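Local coordinates for MAGE domain-containing protein (Xenopus laevis, PDB 7DG2), which probably serves as the Nse3 subunit that pairs with Nse1 to shape Nse4 within the DNA-binding Smc5/6 complex, at residues Leu11-Val16 with Pro48-Arg53; Ile30-Ile35 with His74-Thr79; Lys117-Trp122 with Pro166-Phe171. One frame throughout, in Å; residues are numbered along the deposited sequence.

Contact 1. Residues Leu11-Val16 with Pro48-Arg53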
ATOM      1  N   LEU B  11     -11.325   4.392  23.336  1.00 23.08           N
ATOM      2  CA  LEU B  11     -11.926   4.429  22.007  1.00 22.54           C
ATOM      3  C   LEU B  11     -11.339   5.561  21.175  1.00 20.73           C
ATOM      4  O   LEU B  11     -11.066   5.382  19.980  1.00 17.79           O
ATOM      5  CB  LEU B  11     -13.445   4.575  22.124  1.00 25.14           C
ATOM      6  CG  LEU B  11     -14.188   3.380  22.726  1.00 28.46           C
ATOM      7  CD1 LEU B  11     -15.669   3.687  22.851  1.00 35.74           C
ATOM      8  CD2 LEU B  11     -13.980   2.132  21.894  1.00 31.60           C
ATOM      9  N   LYS B  12     -11.130   6.735  21.792  1.00 18.77           N
ATOM     10  CA  LYS B  12     -10.552   7.855  21.053  1.00 18.29           C
ATOM     11  C   LYS B  12      -9.136   7.546  20.608  1.00 17.34           C
ATOM     12  O   LYS B  12      -8.717   7.970  19.526  1.00 16.26           O
ATOM     13  CB  LYS B  12     -10.521   9.129  21.902  1.00 20.45           C
ATOM     14  CG  LYS B  12     -11.836   9.572  22.434  1.00 27.69           C
ATOM     15  CD  LYS B  12     -12.818   9.741  21.326  1.00 28.09           C
ATOM     16  CE  LYS B  12     -12.481  10.899  20.453  1.00 24.61           C
ATOM     17  NZ  LYS B  12     -13.625  11.136  19.554  1.00 29.50           N
ATOM     18  N   VAL B  13      -8.355   6.869  21.462  1.00 14.51           N
ATOM     19  CA  VAL B  13      -6.987   6.524  21.083  1.00 15.98           C
ATOM     20  C   VAL B  13      -6.990   5.665  19.828  1.00 15.46           C
ATOM     21  O   VAL B  13      -6.222   5.902  18.891  1.00 15.24           O
ATOM     22  CB  VAL B  13      -6.256   5.818  22.240  1.00 15.13           C
ATOM     23  CG1 VAL B  13      -4.925   5.252  21.765  1.00 16.96           C
ATOM     24  CG2 VAL B  13      -6.021   6.820  23.389  1.00 17.61           C
ATOM     25  N   GLY B  14      -7.846   4.640  19.801  1.00 16.04           N
ATOM     26  CA  GLY B  14      -7.939   3.802  18.615  1.00 15.78           C
ATOM     27  C   GLY B  14      -8.332   4.584  17.375  1.00 15.64           C
ATOM     28  O   GLY B  14      -7.805   4.344  16.284  1.00 15.80           O
ATOM     29  N   GLU B  15      -9.258   5.533  17.524  1.00 13.67           N
ATOM     30  CA  GLU B  15      -9.662   6.350  16.384  1.00 12.92           C
ATOM     31  C   GLU B  15      -8.507   7.202  15.875  1.00 13.36           C
ATOM     32  O   GLU B  15      -8.355   7.402  14.664  1.00 15.03           O
ATOM     33  CB  GLU B  15     -10.863   7.221  16.774  1.00 17.06           C
ATOM     34  CG  GLU B  15     -12.099   6.381  17.037  1.00 21.10           C
ATOM     35  CD  GLU B  15     -13.217   7.111  17.773  1.00 29.31           C
ATOM     36  OE1 GLU B  15     -13.055   8.290  18.140  1.00 25.65           O
ATOM     37  OE2 GLU B  15     -14.272   6.479  17.999  1.00 36.09           O
ATOM     38  N   VAL B  16      -7.700   7.749  16.786  1.00 12.29           N
ATOM     39  CA  VAL B  16      -6.559   8.548  16.349  1.00 12.69           C
ATOM     40  C   VAL B  16      -5.562   7.684  15.582  1.00 12.73           C
ATOM     41  O   VAL B  16      -4.983   8.122  14.581  1.00 13.15           O
ATOM     42  CB  VAL B  16      -5.894   9.240  17.553  1.00 11.01           C
ATOM     43  CG1 VAL B  16      -4.578   9.851  17.128  1.00 10.65           C
ATOM     44  CG2 VAL B  16      -6.841  10.322  18.114  1.00 13.87           C
ATOM     45  N   PRO B  48      -2.990  15.870  24.638  1.00 13.29           N
ATOM     46  CA  PRO B  48      -1.613  15.351  24.721  1.00 14.21           C
ATOM     47  C   PRO B  48      -1.554  13.891  25.158  1.00 14.87           C
ATOM     48  O   PRO B  48      -0.769  13.114  24.588  1.00 15.72           O
ATOM     49  CB  PRO B  48      -0.945  16.299  25.736  1.00 12.74           C
ATOM     50  CG  PRO B  48      -1.754  17.615  25.574  1.00 13.26           C
ATOM     51  CD  PRO B  48      -3.152  17.100  25.456  1.00 16.47           C
ATOM     52  N   GLU B  49      -2.376  13.486  26.139  1.00 12.58           N
ATOM     53  CA  GLU B  49      -2.407  12.082  26.547  1.00 14.92           C
ATOM     54  C   GLU B  49      -2.909  11.197  25.418  1.00 15.22           C
ATOM     55  O   GLU B  49      -2.396  10.095  25.207  1.00 13.32           O
ATOM     56  CB  GLU B  49      -3.302  11.892  27.772  1.00 15.57           C
ATOM     57  CG  GLU B  49      -3.294  10.483  28.285  1.00 20.70           C
ATOM     58  CD  GLU B  49      -4.363  10.199  29.326  1.00 22.48           C
ATOM     59  OE1 GLU B  49      -4.551   9.000  29.638  1.00 31.57           O
ATOM     60  OE2 GLU B  49      -5.004  11.155  29.826  1.00 24.07           O
ATOM     61  N   ILE B  50      -3.917  11.657  24.684  1.00 13.34           N
ATOM     62  CA  ILE B  50      -4.511  10.793  23.664  1.00 13.23           C
ATOM     63  C   ILE B  50      -3.539  10.578  22.508  1.00 14.36           C
ATOM     64  O   ILE B  50      -3.374   9.450  22.025  1.00 14.82           O
ATOM     65  CB  ILE B  50      -5.860  11.372  23.198  1.00 14.08           C
ATOM     66  CG1 ILE B  50      -6.899  11.190  24.313  1.00 14.79           C
ATOM     67  CG2 ILE B  50      -6.318  10.694  21.905  1.00 14.97           C
ATOM     68  CD1 ILE B  50      -8.233  11.907  24.063  1.00 15.61           C
ATOM     69  N   ILE B  51      -2.904  11.651  22.027  1.00 14.10           N
ATOM     70  CA  ILE B  51      -1.912  11.496  20.964  1.00 13.59           C
ATOM     71  C   ILE B  51      -0.712  10.696  21.472  1.00 14.77           C
ATOM     72  O   ILE B  51      -0.129   9.896  20.730  1.00 14.63           O
ATOM     73  CB  ILE B  51      -1.510  12.869  20.387  1.00 15.56           C
ATOM     74  CG1 ILE B  51      -2.739  13.545  19.755  1.00 14.91           C
ATOM     75  CG2 ILE B  51      -0.394  12.726  19.349  1.00 15.56           C
ATOM     76  CD1 ILE B  51      -2.443  14.858  19.056  1.00 17.10           C
ATOM     77  N   HIS B  52      -0.348  10.859  22.747  1.00 12.76           N
ATOM     78  CA  HIS B  52       0.726  10.043  23.306  1.00 13.24           C
ATOM     79  C   HIS B  52       0.382   8.556  23.246  1.00 13.95           C
ATOM     80  O   HIS B  52       1.194   7.736  22.802  1.00 13.93           O
ATOM     81  CB  HIS B  52       1.013  10.472  24.749  1.00 15.17           C
ATOM     82  CG  HIS B  52       2.002   9.589  25.442  1.00 17.07           C
ATOM     83  ND1 HIS B  52       3.336   9.548  25.093  1.00 18.12           N
ATOM     84  CD2 HIS B  52       1.844   8.675  26.427  1.00 21.01           C
ATOM     85  CE1 HIS B  52       3.963   8.667  25.855  1.00 15.94           C
ATOM     86  NE2 HIS B  52       3.080   8.118  26.667  1.00 23.01           N
ATOM     87  N   ARG B  53      -0.818   8.187  23.689  1.00 14.29           N
ATOM     88  CA  ARG B  53      -1.180   6.775  23.670  1.00 12.19           C
ATOM     89  C   ARG B  53      -1.255   6.241  22.241  1.00 12.00           C
ATOM     90  O   ARG B  53      -0.907   5.082  21.994  1.00 13.45           O
ATOM     91  CB  ARG B  53      -2.502   6.560  24.407  1.00 15.92           C
ATOM     92  CG  ARG B  53      -2.424   6.888  25.903  1.00 15.53           C
ATOM     93  CD  ARG B  53      -3.755   6.622  26.604  1.00 20.90           C
ATOM     94  NE  ARG B  53      -4.189   5.249  26.375  1.00 31.93           N
ATOM     95  CZ  ARG B  53      -5.369   4.755  26.742  1.00 39.86           C
ATOM     96  NH1 ARG B  53      -6.249   5.522  27.373  1.00 40.38           N
ATOM     97  NH2 ARG B  53      -5.668   3.489  26.477  1.00 43.91           N
TER
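V13 and I50 have the closest CA atoms of segments 11-16 and 48-53, whose helix axes lie 8.8 Å apart and cross at -59°. Contact between branched aliphatic groups makes up the inner half. Methyl CG2 of I50 meets CG2 of V16 at 3.8 Å, the two side chains crossing at about a right angle, and it also reaches V13 CG2 at 4.2 Å. Beta-branched residues suit this place, because their methyls sit close to the backbone and fill a shallow interface without long, flexible arms. I50 CD1 extends the patch to K12, meeting its CB at 4.2 Å.

The outer half is formed by V13 against the aliphatic and guanidinium parts of R53. V13 CG2 rests 3.7 Å from R53 CB and lies over one face of the guanidinium, toward its rim. The bend of R53 at chi3 (55°) turns NE back toward that methyl, to 3.8 Å from V13 CG2.

The polar bonds of K12 lie within its own helix and with helix 32-40. Its bent chain leads NZ away to V39 O and into a salt bridge with E15 OE1 at 3.2 Å, whose hydrogen bond is weak. Helix 32-40 closes the inner side, where V39 and I40 pack on V16. This crossing forms part of the helical core of a winged-helix domain, consistent with the helix-turn-helix clan of the MAGE domain.

Contact 2. Residues Ile30-Ile35 with His74-Thr79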
ATOM      1  N   ILE B  30       0.444  15.289   8.364  1.00 14.78           N
ATOM      2  CA  ILE B  30      -0.782  15.266   9.151  1.00 14.25           C
ATOM      3  C   ILE B  30      -0.692  16.368  10.204  1.00 14.44           C
ATOM      4  O   ILE B  30       0.163  16.309  11.094  1.00 17.04           O
ATOM      5  CB  ILE B  30      -0.994  13.899   9.812  1.00 15.50           C
ATOM      6  CG1 ILE B  30      -0.858  12.796   8.751  1.00 17.65           C
ATOM      7  CG2 ILE B  30      -2.345  13.880  10.536  1.00 16.80           C
ATOM      8  CD1 ILE B  30      -0.663  11.376   9.319  1.00 18.08           C
ATOM      9  N   LYS B  31      -1.592  17.353  10.128  1.00 14.67           N
ATOM     10  CA  LYS B  31      -1.542  18.457  11.093  1.00 13.39           C
ATOM     11  C   LYS B  31      -2.044  18.008  12.459  1.00 14.24           C
ATOM     12  O   LYS B  31      -3.099  17.389  12.564  1.00 15.04           O
ATOM     13  CB  LYS B  31      -2.397  19.637  10.606  1.00 18.49           C
ATOM     14  CG  LYS B  31      -1.957  20.247   9.287  1.00 22.90           C
ATOM     15  CD  LYS B  31      -2.962  21.304   8.859  1.00 27.90           C
ATOM     16  CE  LYS B  31      -2.594  21.972   7.543  1.00 34.90           C
ATOM     17  NZ  LYS B  31      -3.517  23.118   7.291  1.00 39.22           N
ATOM     18  N   ARG B  32      -1.297  18.341  13.526  1.00 13.18           N
ATOM     19  CA  ARG B  32      -1.820  18.108  14.870  1.00 13.01           C
ATOM     20  C   ARG B  32      -3.203  18.727  15.042  1.00 14.56           C
ATOM     21  O   ARG B  32      -4.097  18.124  15.655  1.00 14.36           O
ATOM     22  CB  ARG B  32      -0.856  18.686  15.913  1.00 14.17           C
ATOM     23  CG  ARG B  32      -1.251  18.434  17.344  1.00 13.82           C
ATOM     24  CD  ARG B  32      -0.285  19.159  18.281  1.00 15.74           C
ATOM     25  NE  ARG B  32      -0.632  20.581  18.330  1.00 17.15           N
ATOM     26  CZ  ARG B  32       0.073  21.496  18.982  1.00 18.74           C
ATOM     27  NH1 ARG B  32       1.166  21.129  19.639  1.00 18.24           N
ATOM     28  NH2 ARG B  32      -0.329  22.766  18.985  1.00 20.79           N
ATOM     29  N   ALA B  33      -3.396  19.943  14.520  1.00 14.91           N
ATOM     30  CA  ALA B  33      -4.680  20.614  14.703  1.00 15.30           C
ATOM     31  C   ALA B  33      -5.830  19.831  14.076  1.00 16.83           C
ATOM     32  O   ALA B  33      -6.947  19.853  14.606  1.00 16.58           O
ATOM     33  CB  ALA B  33      -4.618  22.032  14.124  1.00 20.43           C
ATOM     34  N   ASP B  34      -5.570  19.107  12.981  1.00 14.95           N
ATOM     35  CA  ASP B  34      -6.623  18.301  12.364  1.00 16.57           C
ATOM     36  C   ASP B  34      -6.903  17.040  13.171  1.00 15.46           C
ATOM     37  O   ASP B  34      -8.058  16.631  13.300  1.00 14.55           O
ATOM     38  CB  ASP B  34      -6.256  17.920  10.929  1.00 16.87           C
ATOM     39  CG  ASP B  34      -6.326  19.091   9.958  1.00 23.95           C
ATOM     40  OD1 ASP B  34      -7.119  20.029  10.191  1.00 24.80           O
ATOM     41  OD2 ASP B  34      -5.594  19.061   8.944  1.00 20.86           O
ATOM     42  N   ILE B  35      -5.867  16.395  13.727  1.00 13.10           N
ATOM     43  CA  ILE B  35      -6.119  15.295  14.652  1.00 14.41           C
ATOM     44  C   ILE B  35      -7.031  15.750  15.782  1.00 15.58           C
ATOM     45  O   ILE B  35      -8.005  15.073  16.141  1.00 14.46           O
ATOM     46  CB  ILE B  35      -4.795  14.748  15.218  1.00 13.51           C
ATOM     47  CG1 ILE B  35      -3.877  14.289  14.089  1.00 13.20           C
ATOM     48  CG2 ILE B  35      -5.094  13.602  16.192  1.00 14.52           C
ATOM     49  CD1 ILE B  35      -2.464  13.956  14.606  1.00 13.12           C
ATOM     50  N   HIS B  74       3.229  22.364  13.623  1.00 27.12           N
ATOM     51  CA  HIS B  74       3.035  21.064  14.262  1.00 24.81           C
ATOM     52  C   HIS B  74       2.373  20.079  13.302  1.00 21.90           C
ATOM     53  O   HIS B  74       1.226  19.679  13.476  1.00 19.47           O
ATOM     54  CB  HIS B  74       2.206  21.197  15.540  1.00 25.98           C
ATOM     55  CG  HIS B  74       2.738  22.222  16.491  1.00 23.62           C
ATOM     56  ND1 HIS B  74       3.880  22.025  17.233  1.00 28.79           N
ATOM     57  CD2 HIS B  74       2.284  23.458  16.811  1.00 29.53           C
ATOM     58  CE1 HIS B  74       4.107  23.098  17.974  1.00 30.06           C
ATOM     59  NE2 HIS B  74       3.150  23.979  17.737  1.00 27.56           N
ATOM     60  N   ILE B  75       3.124  19.709  12.273  1.00 20.54           N
ATOM     61  CA  ILE B  75       2.676  18.699  11.323  1.00 17.62           C
ATOM     62  C   ILE B  75       3.547  17.456  11.482  1.00 18.31           C
ATOM     63  O   ILE B  75       4.770  17.543  11.679  1.00 17.10           O
ATOM     64  CB  ILE B  75       2.664  19.215   9.867  1.00 25.01           C
ATOM     65  CG1 ILE B  75       4.062  19.573   9.381  1.00 27.67           C
ATOM     66  CG2 ILE B  75       1.736  20.434   9.753  1.00 29.37           C
ATOM     67  CD1 ILE B  75       4.146  19.800   7.871  1.00 33.49           C
ATOM     68  N   TYR B  76       2.902  16.298  11.427  1.00 14.85           N
ATOM     69  CA  TYR B  76       3.532  15.016  11.722  1.00 15.17           C
ATOM     70  C   TYR B  76       3.650  14.157  10.475  1.00 15.62           C
ATOM     71  O   TYR B  76       2.877  14.297   9.529  1.00 15.39           O
ATOM     72  CB  TYR B  76       2.723  14.218  12.736  1.00 14.35           C
ATOM     73  CG  TYR B  76       2.500  14.893  14.073  1.00 15.27           C
ATOM     74  CD1 TYR B  76       3.557  15.431  14.796  1.00 18.12           C
ATOM     75  CD2 TYR B  76       1.228  14.971  14.613  1.00 14.35           C
ATOM     76  CE1 TYR B  76       3.336  16.043  16.033  1.00 18.25           C
ATOM     77  CE2 TYR B  76       1.001  15.560  15.847  1.00 15.38           C
ATOM     78  CZ  TYR B  76       2.051  16.092  16.549  1.00 15.98           C
ATOM     79  OH  TYR B  76       1.805  16.694  17.766  1.00 16.18           O
ATOM     80  N   ILE B  77       4.615  13.236  10.506  1.00 13.99           N
ATOM     81  CA  ILE B  77       4.697  12.133   9.556  1.00 12.78           C
ATOM     82  C   ILE B  77       4.934  10.856  10.353  1.00 13.75           C
ATOM     83  O   ILE B  77       5.189  10.886  11.558  1.00 14.08           O
ATOM     84  CB  ILE B  77       5.807  12.323   8.501  1.00 14.04           C
ATOM     85  CG1 ILE B  77       7.187  12.290   9.160  1.00 16.11           C
ATOM     86  CG2 ILE B  77       5.609  13.612   7.705  1.00 16.36           C
ATOM     87  CD1 ILE B  77       8.327  12.233   8.138  1.00 17.93           C
ATOM     88  N   LEU B  78       4.869   9.718   9.657  1.00 12.03           N
ATOM     89  CA  LEU B  78       5.194   8.424  10.242  1.00 12.94           C
ATOM     90  C   LEU B  78       6.458   7.902   9.570  1.00 13.95           C
ATOM     91  O   LEU B  78       6.511   7.825   8.343  1.00 15.70           O
ATOM     92  CB  LEU B  78       4.039   7.426  10.044  1.00 13.66           C
ATOM     93  CG  LEU B  78       2.707   7.761  10.713  1.00 14.20           C
ATOM     94  CD1 LEU B  78       1.657   6.733  10.291  1.00 15.23           C
ATOM     95  CD2 LEU B  78       2.854   7.792  12.231  1.00 17.57           C
ATOM     96  N   THR B  79       7.473   7.555  10.364  1.00 13.23           N
ATOM     97  CA  THR B  79       8.702   6.962   9.837  1.00 15.07           C
ATOM     98  C   THR B  79       8.884   5.566  10.423  1.00 15.62           C
ATOM     99  O   THR B  79       8.215   5.171  11.382  1.00 15.05           O
ATOM    100  CB  THR B  79       9.941   7.820  10.147  1.00 16.72           C
ATOM    101  OG1 THR B  79      10.140   7.867  11.561  1.00 16.88           O
ATOM    102  CG2 THR B  79       9.767   9.239   9.603  1.00 18.83           C
TER
HETATM  103  O   HOH W   1      -1.262  21.722  13.475  1.00 21.49           O
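I30 and Y76 form an antiparallel hydrogen-bonded pair, I30 N bonding Y76 O at 2.9 Å. Y76 N bonds I30 O at 2.8 Å. A third bond, R32 N to H74 O at 2.9 Å, carries the ladder into helix 32-40. The amides of R32 and A33, the helix's first two, have no carbonyl one turn back; H74 O serves R32 directly and A33 N through a water.

The guanidinium of R32 lies flat on the H74 imidazole, centres 3.9 Å apart and planes at 14°. E68 accepts a hydrogen bond from H74 ND1, which helps to hold the ring's rotation and would probably strengthen its attraction for the cation. The aliphatic part of R32 serves Y76: CB approaches CE2 at 3.6 Å and CD the OH at 3.3 Å. I35 CD1 meets the tyrosine's edge, 3.8 Å from CD2. Apolar I30 suits its buried place, facing L20 of helix 6-23. On the other sheet face K31 CG touches I75 CG2 at 3.7 Å, and the lysine's extended chain reaches outward.

A short strand leading into the second helix and pairing with the hairpin's last strand is characteristic of the winged-helix fold.

Contact 3. Residues Lys117-Trp122 with Pro166-Phe171; sequences KESAIW and PVEYEF
I121 and F171 form the dense end of this contact, where methyl CD1 of the isoleucine meets the phenyl ring obliquely, as near as 3.2 Å to F171 CD2, a tight approach. E118 brings its aliphatic part to the same ring, CG lying near the ring plane at its edge, 3.8 Å from F171 CE2. Helices 94-111 and 142-152 pack around this cluster, which is why large apolar side chains suit it. E118 N, in the first helical turn, donates to Y169 O at 2.9 Å.

The E118 carboxylate is buried yet well provided for. Chi1 (179°) puts CG anti to the backbone N, and the chain runs on extended. OE2 receives W122 NE1 at 3.0 Å through its anti lone pair, in the indole plane, and also pairs with K143. OE1 takes Y158 OH and a water at 2.7 Å that in turn accepts from Y169 N. An alanine here would probably leave W122 NE1 without this acceptor and K143 without this counter-charge, and open a gap beside F171.

The outer side is looser. A second water accepts from S119 N at 2.9 Å and donates to Y169 O and, at longer range, E168 OE1. K117 crosses E168 at about a right angle, its CD 3.4 Å from OE1. K117 NZ makes a long salt bridge to E170 OE1 at 4.0 Å, with the E168 carboxylate near but beyond a salt bridge. Flexible charged chains tolerate such an exposed margin. The inner glutamate, among donors and a lysine, is likely to stay ionised and ties helix 118-127 to helix 142-152 and strand 156-160, and through a water to strand 169-173, whereas the outer charges attract loosely.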
ATOM      1  N   LYS B 117      19.191  24.108  -9.344  1.00 30.70           N
ATOM      2  CA  LYS B 117      18.220  24.770 -10.201  1.00 29.99           C
ATOM      3  C   LYS B 117      17.329  23.740 -10.878  1.00 31.95           C
ATOM      4  O   LYS B 117      17.758  22.620 -11.187  1.00 28.90           O
ATOM      5  CB  LYS B 117      18.923  25.627 -11.256  1.00 34.26           C
ATOM      6  CG  LYS B 117      19.683  26.805 -10.685  1.00 40.76           C
ATOM      7  CD  LYS B 117      19.852  27.913 -11.719  1.00 47.90           C
ATOM      8  CE  LYS B 117      20.501  29.144 -11.101  1.00 50.90           C
ATOM      9  NZ  LYS B 117      19.843  29.529  -9.815  1.00 49.85           N
ATOM     10  N   GLU B 118      16.068  24.120 -11.104  1.00 28.54           N
ATOM     11  CA  GLU B 118      15.165  23.231 -11.830  1.00 30.99           C
ATOM     12  C   GLU B 118      15.763  22.815 -13.168  1.00 33.44           C
ATOM     13  O   GLU B 118      15.651  21.651 -13.572  1.00 27.94           O
ATOM     14  CB  GLU B 118      13.795  23.889 -12.039  1.00 26.05           C
ATOM     15  CG  GLU B 118      12.830  22.993 -12.815  1.00 32.05           C
ATOM     16  CD  GLU B 118      11.376  23.443 -12.756  1.00 33.33           C
ATOM     17  OE1 GLU B 118      11.115  24.593 -12.340  1.00 35.66           O
ATOM     18  OE2 GLU B 118      10.490  22.635 -13.129  1.00 32.18           O
ATOM     19  N   SER B 119      16.429  23.748 -13.860  1.00 34.01           N
ATOM     20  CA  SER B 119      17.006  23.420 -15.159  1.00 31.42           C
ATOM     21  C   SER B 119      18.059  22.326 -15.039  1.00 30.14           C
ATOM     22  O   SER B 119      18.145  21.436 -15.894  1.00 33.86           O
ATOM     23  CB  SER B 119      17.597  24.674 -15.810  1.00 31.82           C
ATOM     24  OG  SER B 119      18.561  25.309 -14.978  1.00 35.02           O
ATOM     25  N   ALA B 120      18.867  22.367 -13.974  1.00 31.25           N
ATOM     26  CA  ALA B 120      19.874  21.332 -13.778  1.00 32.11           C
ATOM     27  C   ALA B 120      19.238  19.971 -13.532  1.00 30.07           C
ATOM     28  O   ALA B 120      19.774  18.950 -13.968  1.00 28.20           O
ATOM     29  CB  ALA B 120      20.794  21.708 -12.619  1.00 30.02           C
ATOM     30  N   ILE B 121      18.098  19.937 -12.843  1.00 28.02           N
ATOM     31  CA  ILE B 121      17.442  18.665 -12.569  1.00 30.55           C
ATOM     32  C   ILE B 121      16.888  18.055 -13.855  1.00 27.47           C
ATOM     33  O   ILE B 121      17.079  16.863 -14.126  1.00 25.18           O
ATOM     34  CB  ILE B 121      16.359  18.851 -11.488  1.00 27.55           C
ATOM     35  CG1 ILE B 121      17.044  19.008 -10.129  1.00 31.45           C
ATOM     36  CG2 ILE B 121      15.355  17.701 -11.513  1.00 28.21           C
ATOM     37  CD1 ILE B 121      16.114  19.068  -8.962  1.00 37.78           C
ATOM     38  N   TRP B 122      16.204  18.853 -14.682  1.00 26.12           N
ATOM     39  CA  TRP B 122      15.689  18.277 -15.921  1.00 26.18           C
ATOM     40  C   TRP B 122      16.809  17.920 -16.889  1.00 25.24           C
ATOM     41  O   TRP B 122      16.683  16.957 -17.649  1.00 27.76           O
ATOM     42  CB  TRP B 122      14.684  19.222 -16.581  1.00 28.39           C
ATOM     43  CG  TRP B 122      13.472  19.404 -15.749  1.00 27.06           C
ATOM     44  CD1 TRP B 122      13.017  20.574 -15.210  1.00 28.27           C
ATOM     45  CD2 TRP B 122      12.568  18.379 -15.307  1.00 25.85           C
ATOM     46  NE1 TRP B 122      11.877  20.345 -14.479  1.00 28.51           N
ATOM     47  CE2 TRP B 122      11.580  19.006 -14.521  1.00 27.47           C
ATOM     48  CE3 TRP B 122      12.493  16.995 -15.508  1.00 28.17           C
ATOM     49  CZ2 TRP B 122      10.524  18.303 -13.939  1.00 26.83           C
ATOM     50  CZ3 TRP B 122      11.440  16.292 -14.922  1.00 26.62           C
ATOM     51  CH2 TRP B 122      10.475  16.950 -14.144  1.00 25.95           C
ATOM     52  N   PRO B 166      13.039  36.788 -15.402  1.00 63.05           N
ATOM     53  CA  PRO B 166      12.215  35.663 -15.881  1.00 60.93           C
ATOM     54  C   PRO B 166      12.141  34.620 -14.779  1.00 56.85           C
ATOM     55  O   PRO B 166      13.172  34.139 -14.304  1.00 58.61           O
ATOM     56  CB  PRO B 166      12.981  35.150 -17.110  1.00 61.74           C
ATOM     57  CG  PRO B 166      14.022  36.193 -17.409  1.00 61.72           C
ATOM     58  CD  PRO B 166      14.335  36.835 -16.096  1.00 61.29           C
ATOM     59  N   VAL B 167      10.918  34.295 -14.344  1.00 55.03           N
ATOM     60  CA  VAL B 167      10.757  33.474 -13.147  1.00 52.94           C
ATOM     61  C   VAL B 167      11.444  32.130 -13.343  1.00 49.64           C
ATOM     62  O   VAL B 167      11.295  31.473 -14.380  1.00 45.79           O
ATOM     63  CB  VAL B 167       9.271  33.307 -12.794  1.00 55.50           C
ATOM     64  CG1 VAL B 167       8.508  32.601 -13.912  1.00 55.71           C
ATOM     65  CG2 VAL B 167       9.125  32.555 -11.471  1.00 50.03           C
ATOM     66  N   GLU B 168      12.231  31.733 -12.347  1.00 46.77           N
ATOM     67  CA  GLU B 168      12.993  30.496 -12.368  1.00 44.24           C
ATOM     68  C   GLU B 168      12.869  29.837 -11.001  1.00 36.41           C
ATOM     69  O   GLU B 168      12.731  30.518  -9.982  1.00 33.38           O
ATOM     70  CB  GLU B 168      14.468  30.769 -12.721  1.00 45.15           C
ATOM     71  CG  GLU B 168      15.362  29.543 -12.760  1.00 48.87           C
ATOM     72  CD  GLU B 168      16.781  29.869 -13.186  1.00 50.67           C
ATOM     73  OE1 GLU B 168      17.424  29.008 -13.825  1.00 56.95           O
ATOM     74  OE2 GLU B 168      17.251  30.989 -12.889  1.00 54.08           O
ATOM     75  N   TYR B 169      12.922  28.505 -10.978  1.00 37.29           N
ATOM     76  CA  TYR B 169      12.741  27.749  -9.747  1.00 33.73           C
ATOM     77  C   TYR B 169      13.984  26.933  -9.410  1.00 33.10           C
ATOM     78  O   TYR B 169      14.745  26.524 -10.293  1.00 29.89           O
ATOM     79  CB  TYR B 169      11.531  26.820  -9.852  1.00 34.07           C
ATOM     80  CG  TYR B 169      10.209  27.540  -9.746  1.00 34.93           C
ATOM     81  CD1 TYR B 169       9.615  28.105 -10.861  1.00 37.50           C
ATOM     82  CD2 TYR B 169       9.563  27.663  -8.521  1.00 37.90           C
ATOM     83  CE1 TYR B 169       8.406  28.771 -10.758  1.00 40.47           C
ATOM     84  CE2 TYR B 169       8.356  28.315  -8.410  1.00 38.07           C
ATOM     85  CZ  TYR B 169       7.784  28.871  -9.532  1.00 40.55           C
ATOM     86  OH  TYR B 169       6.582  29.531  -9.424  1.00 49.05           O
ATOM     87  N   GLU B 170      14.180  26.699  -8.115  1.00 29.36           N
ATOM     88  CA  GLU B 170      15.247  25.835  -7.635  1.00 27.06           C
ATOM     89  C   GLU B 170      14.695  24.881  -6.581  1.00 26.55           C
ATOM     90  O   GLU B 170      13.666  25.137  -5.952  1.00 26.92           O
ATOM     91  CB  GLU B 170      16.414  26.642  -7.060  1.00 28.71           C
ATOM     92  CG  GLU B 170      16.022  27.540  -5.906  1.00 33.54           C
ATOM     93  CD  GLU B 170      17.080  28.580  -5.601  1.00 38.75           C
ATOM     94  OE1 GLU B 170      18.080  28.648  -6.349  1.00 40.65           O
ATOM     95  OE2 GLU B 170      16.909  29.324  -4.614  1.00 47.55           O
ATOM     96  N   PHE B 171      15.407  23.775  -6.390  1.00 27.05           N
ATOM     97  CA  PHE B 171      14.969  22.702  -5.512  1.00 26.48           C
ATOM     98  C   PHE B 171      15.898  22.565  -4.315  1.00 24.42           C
ATOM     99  O   PHE B 171      17.120  22.697  -4.443  1.00 24.15           O
ATOM    100  CB  PHE B 171      14.950  21.371  -6.253  1.00 26.10           C
ATOM    101  CG  PHE B 171      13.808  21.193  -7.202  1.00 29.63           C
ATOM    102  CD1 PHE B 171      12.599  20.677  -6.759  1.00 27.59           C
ATOM    103  CD2 PHE B 171      13.965  21.456  -8.556  1.00 30.19           C
ATOM    104  CE1 PHE B 171      11.563  20.451  -7.645  1.00 30.68           C
ATOM    105  CE2 PHE B 171      12.936  21.227  -9.446  1.00 31.13           C
ATOM    106  CZ  PHE B 171      11.734  20.737  -8.990  1.00 31.83           C
TER
HETATM  107  O   HOH W   2      12.191  26.863 -13.222  1.00 36.10           O
HETATM  108  O   HOH W   3      15.501  26.440 -13.213  1.00 41.66           O

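How the contacts relate
Contacts 1 and 2 touch: V16 CG1 packs on I35 CG2 at 3.9 Å, and I51 CD1 on the same methyl. Helix 32-40, which begins in contact 2, is followed in the chain by helix 47-62 of contact 1. Contact 3 stands apart, about 30 Å from contact 1 and 17 Å from contact 2 between nearest atoms, and repeats the plan of contact 2: a short strand enters a helix and pairs with the third strand of a 1-3-2 sheet. Contact 1 is mostly buried and aliphatic, with an arginine at its margin; the others are partly buried, contact 2 with three backbone bonds, one water and a cation stack, contact 3 with one backbone bond, two waters and a buried carboxylate.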